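Local structure of lysozyme M1 (Streptomyces coelicolor, 1JFX) at residues D1-Q6 against F181-S185; V96-E100 against W119-F123; D134-T140 against K157-A163. The protein hydrolyses the beta-1,4 linkages between N-acetylmuramic acid and N-acetylglucosamine in peptidoglycan, acting as a secreted bacteriolytic lysozyme with diacetylmuramidase activity as well. All blocks are in the same frame, centred on the assembly; numbering follows the deposited sequence.

Interaction 1: residues D1-Q6 against F181-S185; sequences DTSGVQ and FWQYS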
loop_
_atom_site.group_PDB
_atom_site.type_symbol
_atom_site.label_atom_id
_atom_site.label_comp_id
_atom_site.label_asym_id
_atom_site.label_seq_id
_atom_site.Cartn_x
_atom_site.Cartn_y
_atom_site.Cartn_z
ATOM N N ASP A 1 -6.150 14.589 -7.632
ATOM C CA ASP A 1 -7.629 14.763 -7.554
ATOM C C ASP A 1 -7.972 14.690 -6.071
ATOM O O ASP A 1 -7.886 13.628 -5.464
ATOM C CB ASP A 1 -8.311 13.631 -8.337
ATOM C CG ASP A 1 -9.821 13.742 -8.358
ATOM O OD1 ASP A 1 -10.406 14.303 -7.413
ATOM O OD2 ASP A 1 -10.434 13.228 -9.325
ATOM N N THR A 2 -8.357 15.830 -5.497
ATOM C CA THR A 2 -8.653 15.906 -4.071
ATOM C C THR A 2 -10.107 15.631 -3.726
ATOM O O THR A 2 -10.504 15.784 -2.567
ATOM C CB THR A 2 -8.298 17.313 -3.504
ATOM O OG1 THR A 2 -9.123 18.306 -4.136
ATOM C CG2 THR A 2 -6.828 17.643 -3.761
ATOM N N SER A 3 -10.895 15.208 -4.706
ATOM C CA SER A 3 -12.326 14.965 -4.475
ATOM C C SER A 3 -12.672 13.603 -3.867
ATOM O O SER A 3 -11.867 12.678 -3.888
ATOM C CB SER A 3 -13.098 15.140 -5.792
ATOM O OG SER A 3 -12.941 14.013 -6.644
ATOM N N GLY A 4 -13.884 13.496 -3.331
ATOM C CA GLY A 4 -14.334 12.243 -2.761
ATOM C C GLY A 4 -13.528 11.784 -1.558
ATOM O O GLY A 4 -12.971 12.603 -0.811
ATOM N N VAL A 5 -13.479 10.467 -1.371
ATOM C CA VAL A 5 -12.772 9.859 -0.249
ATOM C C VAL A 5 -11.255 10.032 -0.434
ATOM O O VAL A 5 -10.682 9.629 -1.447
ATOM C CB VAL A 5 -13.161 8.365 -0.121
ATOM C CG1 VAL A 5 -12.342 7.702 0.991
ATOM C CG2 VAL A 5 -14.675 8.246 0.197
ATOM N N GLN A 6 -10.619 10.629 0.570
ATOM C CA GLN A 6 -9.192 10.962 0.520
ATOM C C GLN A 6 -8.379 10.359 1.652
ATOM O O GLN A 6 -8.910 10.072 2.721
ATOM C CB GLN A 6 -9.048 12.488 0.585
ATOM C CG GLN A 6 -9.572 13.220 -0.637
ATOM C CD GLN A 6 -8.617 13.109 -1.802
ATOM O OE1 GLN A 6 -7.408 13.360 -1.659
ATOM N NE2 GLN A 6 -9.146 12.737 -2.974
ATOM N N PHE A 181 -6.854 2.487 -5.188
ATOM C CA PHE A 181 -6.265 3.668 -4.541
ATOM C C PHE A 181 -5.367 4.306 -5.584
ATOM O O PHE A 181 -4.855 3.622 -6.478
ATOM C CB PHE A 181 -5.412 3.290 -3.323
ATOM C CG PHE A 181 -6.208 2.777 -2.163
ATOM C CD1 PHE A 181 -6.889 3.660 -1.329
ATOM C CD2 PHE A 181 -6.260 1.421 -1.892
ATOM C CE1 PHE A 181 -7.607 3.197 -0.239
ATOM C CE2 PHE A 181 -6.982 0.943 -0.793
ATOM C CZ PHE A 181 -7.652 1.823 0.029
ATOM N N TRP A 182 -5.167 5.617 -5.475
ATOM C CA TRP A 182 -4.304 6.316 -6.416
ATOM C C TRP A 182 -3.503 7.382 -5.675
ATOM O O TRP A 182 -4.067 8.290 -5.066
ATOM C CB TRP A 182 -5.154 6.937 -7.534
ATOM C CG TRP A 182 -4.480 7.987 -8.378
ATOM C CD1 TRP A 182 -3.155 8.064 -8.729
ATOM C CD2 TRP A 182 -5.123 9.119 -8.977
ATOM N NE1 TRP A 182 -2.944 9.186 -9.514
ATOM C CE2 TRP A 182 -4.136 9.844 -9.676
ATOM C CE3 TRP A 182 -6.444 9.589 -8.985
ATOM C CZ2 TRP A 182 -4.428 11.021 -10.375
ATOM C CZ3 TRP A 182 -6.734 10.756 -9.680
ATOM C CH2 TRP A 182 -5.726 11.459 -10.362
ATOM N N GLN A 183 -2.179 7.235 -5.701
ATOM C CA GLN A 183 -1.294 8.209 -5.061
ATOM C C GLN A 183 -1.036 9.253 -6.146
ATOM O O GLN A 183 -0.324 8.978 -7.114
ATOM C CB GLN A 183 0.015 7.544 -4.651
ATOM C CG GLN A 183 0.889 8.397 -3.736
ATOM C CD GLN A 183 2.192 7.695 -3.470
ATOM O OE1 GLN A 183 3.014 7.547 -4.379
ATOM N NE2 GLN A 183 2.381 7.216 -2.236
ATOM N N TYR A 184 -1.601 10.446 -5.971
ATOM C CA TYR A 184 -1.495 11.498 -6.984
ATOM C C TYR A 184 -0.532 12.624 -6.674
ATOM O O TYR A 184 -0.321 13.516 -7.504
ATOM C CB TYR A 184 -2.892 12.068 -7.277
ATOM C CG TYR A 184 -3.572 12.715 -6.089
ATOM C CD1 TYR A 184 -3.330 14.046 -5.774
ATOM C CD2 TYR A 184 -4.452 11.988 -5.274
ATOM C CE1 TYR A 184 -3.936 14.648 -4.684
ATOM C CE2 TYR A 184 -5.073 12.588 -4.166
ATOM C CZ TYR A 184 -4.802 13.924 -3.888
ATOM O OH TYR A 184 -5.395 14.565 -2.838
ATOM N N SER A 185 0.046 12.591 -5.482
ATOM C CA SER A 185 1.021 13.600 -5.097
ATOM C C SER A 185 1.916 13.094 -3.987
ATOM O O SER A 185 1.473 12.323 -3.138
ATOM C CB SER A 185 0.332 14.870 -4.608
ATOM O OG SER A 185 1.297 15.833 -4.200
#
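The Tyr184 ring slides under the start of the chain, so that the carbonyl oxygen of Asp1 lies over one of its faces, 3.3 Å from Tyr184 CE2. At the tip of the same ring the phenol makes the one hydrogen bond between the two segments: Tyr184 OH donates to Gln6 OE1 at 2.6 Å, with the acceptor near the ring plane. Thr2 CG2 touches that hydroxyl, 3.5 Å from Tyr184 OH. Two residues back along the strand, on the same side, Trp182 offers its indole to the first residue, with Asp1 CB 3.5 Å from Trp182 CZ3, while its own NE1 is taken by the backbone of His164.

The terminal segment can meet the strand as a unit because it is tied to itself. Asp1 OD1 accepts from Ser3 N at 2.9 Å, an Asx turn, and also from Ser3 OG at 2.7 Å. The amide of Gln6 ties the loop further: Gln6 NE2 gives hydrogen bonds to Asp1 O and to Ser3 O, each 2.9 Å long. Gln6 thus uses its two amide ends differently, NE2 holding the turn and OE1 holding Tyr184.

Strands 6-10 and 181-185 are not direct neighbours; strand 196-202 runs between them, antiparallel to both, and its Arg199 touches Gln6 and Tyr184. This chain is the family 25 lysozyme domain, a beta/alpha-barrel, and here its N-terminal segment packs against the outer side of strand 181-185, away from Gln183, which hydrogen-bonds Asp9, a predicted active-site residue.

Interaction 2: residues V96-E100 against W119-F123; sequences VLDIE and WINDF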
loop_
_atom_site.group_PDB
_atom_site.type_symbol
_atom_site.label_atom_id
_atom_site.label_comp_id
_atom_site.label_asym_id
_atom_site.label_seq_id
_atom_site.Cartn_x
_atom_site.Cartn_y
_atom_site.Cartn_z
ATOM N N VAL A 96 -0.597 -3.859 2.222
ATOM C CA VAL A 96 -0.108 -3.471 0.909
ATOM C C VAL A 96 1.277 -3.992 0.589
ATOM O O VAL A 96 2.168 -3.947 1.432
ATOM C CB VAL A 96 -0.066 -1.928 0.792
ATOM C CG1 VAL A 96 0.788 -1.484 -0.404
ATOM C CG2 VAL A 96 -1.489 -1.392 0.595
ATOM N N LEU A 97 1.433 -4.497 -0.632
ATOM C CA LEU A 97 2.728 -4.948 -1.133
ATOM C C LEU A 97 3.199 -3.784 -1.997
ATOM O O LEU A 97 2.633 -3.534 -3.053
ATOM C CB LEU A 97 2.586 -6.208 -2.000
ATOM C CG LEU A 97 3.860 -6.572 -2.782
ATOM C CD1 LEU A 97 5.017 -6.871 -1.817
ATOM C CD2 LEU A 97 3.595 -7.764 -3.696
ATOM N N ASP A 98 4.208 -3.055 -1.520
ATOM C CA ASP A 98 4.779 -1.909 -2.236
ATOM C C ASP A 98 5.947 -2.510 -3.017
ATOM O O ASP A 98 7.018 -2.773 -2.466
ATOM C CB ASP A 98 5.274 -0.867 -1.220
ATOM C CG ASP A 98 5.941 0.343 -1.866
ATOM O OD1 ASP A 98 6.468 0.232 -2.997
ATOM O OD2 ASP A 98 5.965 1.413 -1.216
ATOM N N ILE A 99 5.728 -2.736 -4.305
ATOM C CA ILE A 99 6.745 -3.348 -5.143
ATOM C C ILE A 99 6.991 -2.348 -6.278
ATOM O O ILE A 99 6.125 -2.091 -7.112
ATOM C CB ILE A 99 6.260 -4.769 -5.589
ATOM C CG1 ILE A 99 7.408 -5.515 -6.259
ATOM C CG2 ILE A 99 4.965 -4.672 -6.412
ATOM C CD1 ILE A 99 7.167 -7.023 -6.376
ATOM N N GLU A 100 8.201 -1.793 -6.286
ATOM C CA GLU A 100 8.539 -0.717 -7.212
ATOM C C GLU A 100 10.034 -0.696 -7.556
ATOM O O GLU A 100 10.778 -1.549 -7.101
ATOM C CB GLU A 100 8.155 0.600 -6.524
ATOM C CG GLU A 100 8.968 0.882 -5.250
ATOM C CD GLU A 100 8.626 2.226 -4.622
ATOM O OE1 GLU A 100 7.660 2.306 -3.834
ATOM O OE2 GLU A 100 9.309 3.216 -4.935
ATOM N N TRP A 119 7.206 -14.551 -7.674
ATOM C CA TRP A 119 7.466 -13.873 -6.404
ATOM C C TRP A 119 6.205 -13.166 -5.889
ATOM O O TRP A 119 5.844 -13.277 -4.707
ATOM C CB TRP A 119 8.612 -12.860 -6.589
ATOM C CG TRP A 119 9.263 -12.412 -5.287
ATOM C CD1 TRP A 119 10.430 -12.882 -4.760
ATOM C CD2 TRP A 119 8.765 -11.434 -4.356
ATOM N NE1 TRP A 119 10.696 -12.263 -3.557
ATOM C CE2 TRP A 119 9.688 -11.370 -3.286
ATOM C CE3 TRP A 119 7.628 -10.606 -4.321
ATOM C CZ2 TRP A 119 9.506 -10.513 -2.191
ATOM C CZ3 TRP A 119 7.447 -9.751 -3.230
ATOM C CH2 TRP A 119 8.380 -9.715 -2.183
ATOM N N ILE A 120 5.543 -12.428 -6.776
ATOM C CA ILE A 120 4.331 -11.698 -6.412
ATOM C C ILE A 120 3.210 -12.682 -6.073
ATOM O O ILE A 120 2.468 -12.490 -5.111
ATOM C CB ILE A 120 3.904 -10.760 -7.572
ATOM C CG1 ILE A 120 4.943 -9.645 -7.738
ATOM C CG2 ILE A 120 2.515 -10.179 -7.299
ATOM C CD1 ILE A 120 4.861 -8.904 -9.078
ATOM N N ASN A 121 3.095 -13.751 -6.850
ATOM C CA ASN A 121 2.057 -14.740 -6.582
ATOM C C ASN A 121 2.289 -15.386 -5.211
ATOM O O ASN A 121 1.341 -15.635 -4.453
ATOM C CB ASN A 121 2.070 -15.824 -7.657
ATOM C CG ASN A 121 0.803 -16.640 -7.655
ATOM O OD1 ASN A 121 -0.284 -16.107 -7.874
ATOM N ND2 ASN A 121 0.927 -17.934 -7.401
ATOM N N ASP A 122 3.555 -15.654 -4.895
ATOM C CA ASP A 122 3.902 -16.269 -3.621
ATOM C C ASP A 122 3.592 -15.327 -2.458
ATOM O O ASP A 122 3.083 -15.760 -1.416
ATOM C CB ASP A 122 5.385 -16.660 -3.587
ATOM C CG ASP A 122 5.700 -17.871 -4.461
ATOM O OD1 ASP A 122 4.756 -18.538 -4.936
ATOM O OD2 ASP A 122 6.906 -18.163 -4.646
ATOM N N PHE A 123 3.909 -14.047 -2.620
ATOM C CA PHE A 123 3.624 -13.084 -1.567
ATOM C C PHE A 123 2.111 -13.013 -1.361
ATOM O O PHE A 123 1.619 -13.025 -0.228
ATOM C CB PHE A 123 4.187 -11.696 -1.921
ATOM C CG PHE A 123 4.146 -10.707 -0.777
ATOM C CD1 PHE A 123 2.945 -10.114 -0.378
ATOM C CD2 PHE A 123 5.312 -10.382 -0.085
ATOM C CE1 PHE A 123 2.917 -9.207 0.706
ATOM C CE2 PHE A 123 5.299 -9.482 0.984
ATOM C CZ PHE A 123 4.098 -8.891 1.385
#
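Trp119 comes first on the helix. Its CA-to-CB bond points sideways, yet the indole swings back to the strand: Leu97 CD1 sits at the ring edge, 4.0 Å from Trp119 CZ3, and Ile99 CD1 lies 4.2 Å from Trp119 CE3. The indole NE1 goes elsewhere, to the carbonyl of Ser70. Next, Ile120 meets the same isoleucine methyl, with Ile120 CG1 3.7 Å from Ile99 CD1, and its CG2 just reaches Leu97 CD2 at 4.5 Å. Phe123, a turn after Trp119 and joined to it by the helical bond from Phe123 N to Trp119 O (2.9 Å), completes the contact. Leu97 CD1 stands almost on its ring normal, 3.7 Å from the Phe123 ring centroid and 6° off the perpendicular, a clean CH-pi contact.

The helix segment runs nearly antiparallel to strand 96-98, at 156° with axes 11.0 Å apart, the return leg of the beta-alpha-beta unit that continues into strand 136-139. Being two apart on an extended chain, Leu97 and Ile99 both point at the helix, whereas Asp98 and Glu100, predicted active-site residues, alternate to the other side. Asp98 OD1 and Glu100 OE1 lie 2.5 Å apart, so one acid group probably holds a proton there.

Between strand and helix the chemistry is entirely apolar: aliphatic tips against aromatic rings and one isoleucine. The alternation of the extended chain keeps this apolar outer layer of a TIM-type barrel apart from Asp98 and Glu100, the predicted catalytic acids.

Interaction 3: residues D134-T140 against K157-A163; sequences DVVIYTT and KSPFWVA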
loop_
_atom_site.group_PDB
_atom_site.type_symbol
_atom_site.label_atom_id
_atom_site.label_comp_id
_atom_site.label_asym_id
_atom_site.label_seq_id
_atom_site.Cartn_x
_atom_site.Cartn_y
_atom_site.Cartn_z
ATOM N N ASP A 134 -6.769 -10.402 0.383
ATOM C CA ASP A 134 -6.044 -10.236 -0.886
ATOM C C ASP A 134 -5.168 -8.985 -0.698
ATOM O O ASP A 134 -5.676 -7.887 -0.455
ATOM C CB ASP A 134 -7.009 -9.984 -2.050
ATOM C CG ASP A 134 -7.757 -11.228 -2.476
ATOM O OD1 ASP A 134 -7.190 -12.333 -2.368
ATOM O OD2 ASP A 134 -8.914 -11.106 -2.948
ATOM N N VAL A 135 -3.856 -9.147 -0.819
ATOM C CA VAL A 135 -2.948 -8.031 -0.636
ATOM C C VAL A 135 -3.169 -6.964 -1.713
ATOM O O VAL A 135 -3.448 -7.283 -2.871
ATOM C CB VAL A 135 -1.476 -8.516 -0.664
ATOM C CG1 VAL A 135 -1.098 -8.972 -2.076
ATOM C CG2 VAL A 135 -0.544 -7.398 -0.165
ATOM N N VAL A 136 -3.083 -5.698 -1.312
ATOM C CA VAL A 136 -3.227 -4.586 -2.248
ATOM C C VAL A 136 -1.843 -4.354 -2.859
ATOM O O VAL A 136 -0.849 -4.312 -2.144
ATOM C CB VAL A 136 -3.680 -3.315 -1.497
ATOM C CG1 VAL A 136 -3.648 -2.102 -2.422
ATOM C CG2 VAL A 136 -5.083 -3.541 -0.944
ATOM N N ILE A 137 -1.772 -4.200 -4.178
ATOM C CA ILE A 137 -0.492 -3.970 -4.832
ATOM C C ILE A 137 -0.275 -2.489 -5.149
ATOM O O ILE A 137 -1.070 -1.873 -5.875
ATOM C CB ILE A 137 -0.375 -4.794 -6.156
ATOM C CG1 ILE A 137 -0.304 -6.293 -5.832
ATOM C CG2 ILE A 137 0.884 -4.359 -6.946
ATOM C CD1 ILE A 137 -0.336 -7.189 -7.078
ATOM N N TYR A 138 0.781 -1.919 -4.569
ATOM C CA TYR A 138 1.158 -0.527 -4.837
ATOM C C TYR A 138 2.355 -0.583 -5.764
ATOM O O TYR A 138 3.357 -1.250 -5.456
ATOM C CB TYR A 138 1.570 0.218 -3.553
ATOM C CG TYR A 138 2.295 1.546 -3.808
ATOM C CD1 TYR A 138 3.672 1.583 -4.071
ATOM C CD2 TYR A 138 1.598 2.763 -3.795
ATOM C CE1 TYR A 138 4.332 2.789 -4.310
ATOM C CE2 TYR A 138 2.251 3.979 -4.024
ATOM C CZ TYR A 138 3.622 3.985 -4.283
ATOM O OH TYR A 138 4.285 5.187 -4.501
ATOM N N THR A 139 2.260 0.119 -6.888
ATOM C CA THR A 139 3.361 0.163 -7.850
ATOM C C THR A 139 3.090 1.237 -8.887
ATOM O O THR A 139 2.081 1.942 -8.811
ATOM C CB THR A 139 3.536 -1.211 -8.565
ATOM O OG1 THR A 139 4.736 -1.194 -9.350
ATOM C CG2 THR A 139 2.363 -1.519 -9.476
ATOM N N THR A 140 4.022 1.400 -9.819
ATOM C CA THR A 140 3.832 2.345 -10.911
ATOM C C THR A 140 3.513 1.514 -12.138
ATOM O O THR A 140 3.850 0.335 -12.204
ATOM C CB THR A 140 5.100 3.199 -11.211
ATOM O OG1 THR A 140 6.224 2.349 -11.496
ATOM C CG2 THR A 140 5.416 4.107 -10.013
ATOM N N LYS A 157 -6.947 -11.008 -8.312
ATOM C CA LYS A 157 -6.389 -11.323 -6.996
ATOM C C LYS A 157 -6.036 -10.152 -6.093
ATOM O O LYS A 157 -6.153 -10.264 -4.880
ATOM C CB LYS A 157 -5.123 -12.161 -7.146
ATOM C CG LYS A 157 -5.330 -13.598 -7.577
ATOM C CD LYS A 157 -3.978 -14.286 -7.611
ATOM C CE LYS A 157 -4.090 -15.777 -7.813
ATOM N NZ LYS A 157 -2.725 -16.365 -7.925
ATOM N N SER A 158 -5.572 -9.048 -6.668
ATOM C CA SER A 158 -5.172 -7.910 -5.849
ATOM C C SER A 158 -5.710 -6.551 -6.248
ATOM O O SER A 158 -5.658 -6.187 -7.427
ATOM C CB SER A 158 -3.640 -7.774 -5.844
ATOM O OG SER A 158 -2.990 -8.790 -5.100
ATOM N N PRO A 159 -6.235 -5.784 -5.276
ATOM C CA PRO A 159 -6.734 -4.442 -5.606
ATOM C C PRO A 159 -5.471 -3.668 -6.029
ATOM O O PRO A 159 -4.365 -3.953 -5.545
ATOM C CB PRO A 159 -7.277 -3.928 -4.274
ATOM C CG PRO A 159 -7.730 -5.188 -3.579
ATOM C CD PRO A 159 -6.653 -6.193 -3.914
ATOM N N PHE A 160 -5.628 -2.677 -6.901
ATOM C CA PHE A 160 -4.488 -1.918 -7.408
ATOM C C PHE A 160 -4.375 -0.509 -6.831
ATOM O O PHE A 160 -5.323 0.272 -6.889
ATOM C CB PHE A 160 -4.620 -1.875 -8.950
ATOM C CG PHE A 160 -3.527 -1.119 -9.671
ATOM C CD1 PHE A 160 -2.183 -1.344 -9.387
ATOM C CD2 PHE A 160 -3.857 -0.246 -10.707
ATOM C CE1 PHE A 160 -1.182 -0.708 -10.134
ATOM C CE2 PHE A 160 -2.861 0.395 -11.464
ATOM C CZ PHE A 160 -1.526 0.162 -11.177
ATOM N N TRP A 161 -3.217 -0.200 -6.252
ATOM C CA TRP A 161 -2.952 1.137 -5.721
ATOM C C TRP A 161 -1.883 1.704 -6.658
ATOM O O TRP A 161 -0.710 1.336 -6.597
ATOM C CB TRP A 161 -2.445 1.051 -4.283
ATOM C CG TRP A 161 -2.064 2.372 -3.679
ATOM C CD1 TRP A 161 -2.229 3.619 -4.219
ATOM C CD2 TRP A 161 -1.428 2.562 -2.415
ATOM N NE1 TRP A 161 -1.729 4.577 -3.363
ATOM C CE2 TRP A 161 -1.228 3.950 -2.247
ATOM C CE3 TRP A 161 -1.000 1.683 -1.407
ATOM C CZ2 TRP A 161 -0.615 4.485 -1.107
ATOM C CZ3 TRP A 161 -0.390 2.207 -0.275
ATOM C CH2 TRP A 161 -0.201 3.598 -0.131
ATOM N N VAL A 162 -2.309 2.597 -7.543
ATOM C CA VAL A 162 -1.415 3.159 -8.544
ATOM C C VAL A 162 -0.752 4.452 -8.124
ATOM O O VAL A 162 -1.406 5.353 -7.611
ATOM C CB VAL A 162 -2.179 3.376 -9.881
ATOM C CG1 VAL A 162 -3.411 4.235 -9.661
ATOM C CG2 VAL A 162 -1.249 3.997 -10.926
ATOM N N ALA A 163 0.558 4.524 -8.337
ATOM C CA ALA A 163 1.298 5.740 -8.030
ATOM C C ALA A 163 1.468 6.472 -9.358
ATOM O O ALA A 163 2.124 5.964 -10.257
ATOM C CB ALA A 163 2.673 5.403 -7.438
#
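Four backbone hydrogen bonds pair the strands in parallel. Ile137 N donates to Pro159 O (2.9 Å), Trp161 N to Ile137 O (2.7 Å), Thr139 N to Trp161 O (3.2 Å) and Ala163 N to Thr139 O (3.0 Å). Ile137 and Thr139 each spend both N and O on the neighbour, the usual parallel ladder, while Tyr138 turns its backbone to strand 96-98. A side chain extends the pairing upstream: Ser158 OG donates to Val135 O at 2.7 Å. Tyr138 CA adds a CA-H...O contact to Trp161 O at 3.2 Å. The segments run only 12° apart, their axes 4.7 Å from each other.

Packing differs on the two faces. On that of Tyr138 and Trp161 the rings meet T-shaped: the edge of Tyr138 points at the face of the Trp161 six-membered ring, centroids 4.7 Å apart and planes at 74°, with Tyr138 CD2 3.3 Å from Trp161 CD2. On the face of Ile137, Thr139 and Phe160, Thr139 CG2 touches the edge of Phe160 at CE1, 3.7 Å away. Beside these pairs, Ala163 CB lies 3.6 Å from Tyr138 CZ, Val136 CG1 packs on Trp161 CB at 3.9 Å, and Ile137 CD1 meets Ser158 CB at 3.6 Å.

Both rings also have polar partners beyond the pair, Tyr138 OH on Gln183 and Trp161 NE1 on Asn200, and Tyr138 touches Asp98 and Glu100, predicted active-site residues. The ladder fixes the register of two adjacent barrel strands, and that register sets Tyr138, backed by Trp161, beside the predicted acids.

One curled sheet connects all three. Strands 96-98, 136-139, 160-163 and 181-185 are consecutive neighbours, so interaction 3 sits between the other two and touches both: Leu97 N lies 2.7 Å from Val136 O, and Gln183 OE1 2.7 Å from Tyr138 OH. Interactions 1 and 2, with centres about 23 Å apart, do not touch. Chemistry follows place. Strand against strand in interaction 3 is mostly buried and chiefly a backbone ladder; strand against helix in interaction 2 is wholly buried and apolar; interaction 1, where strand meets the chain terminus, is largely buried with an exposed rim at Thr2, and has one side-chain hydrogen bond between its segments, the rest tying 1-6 to itself.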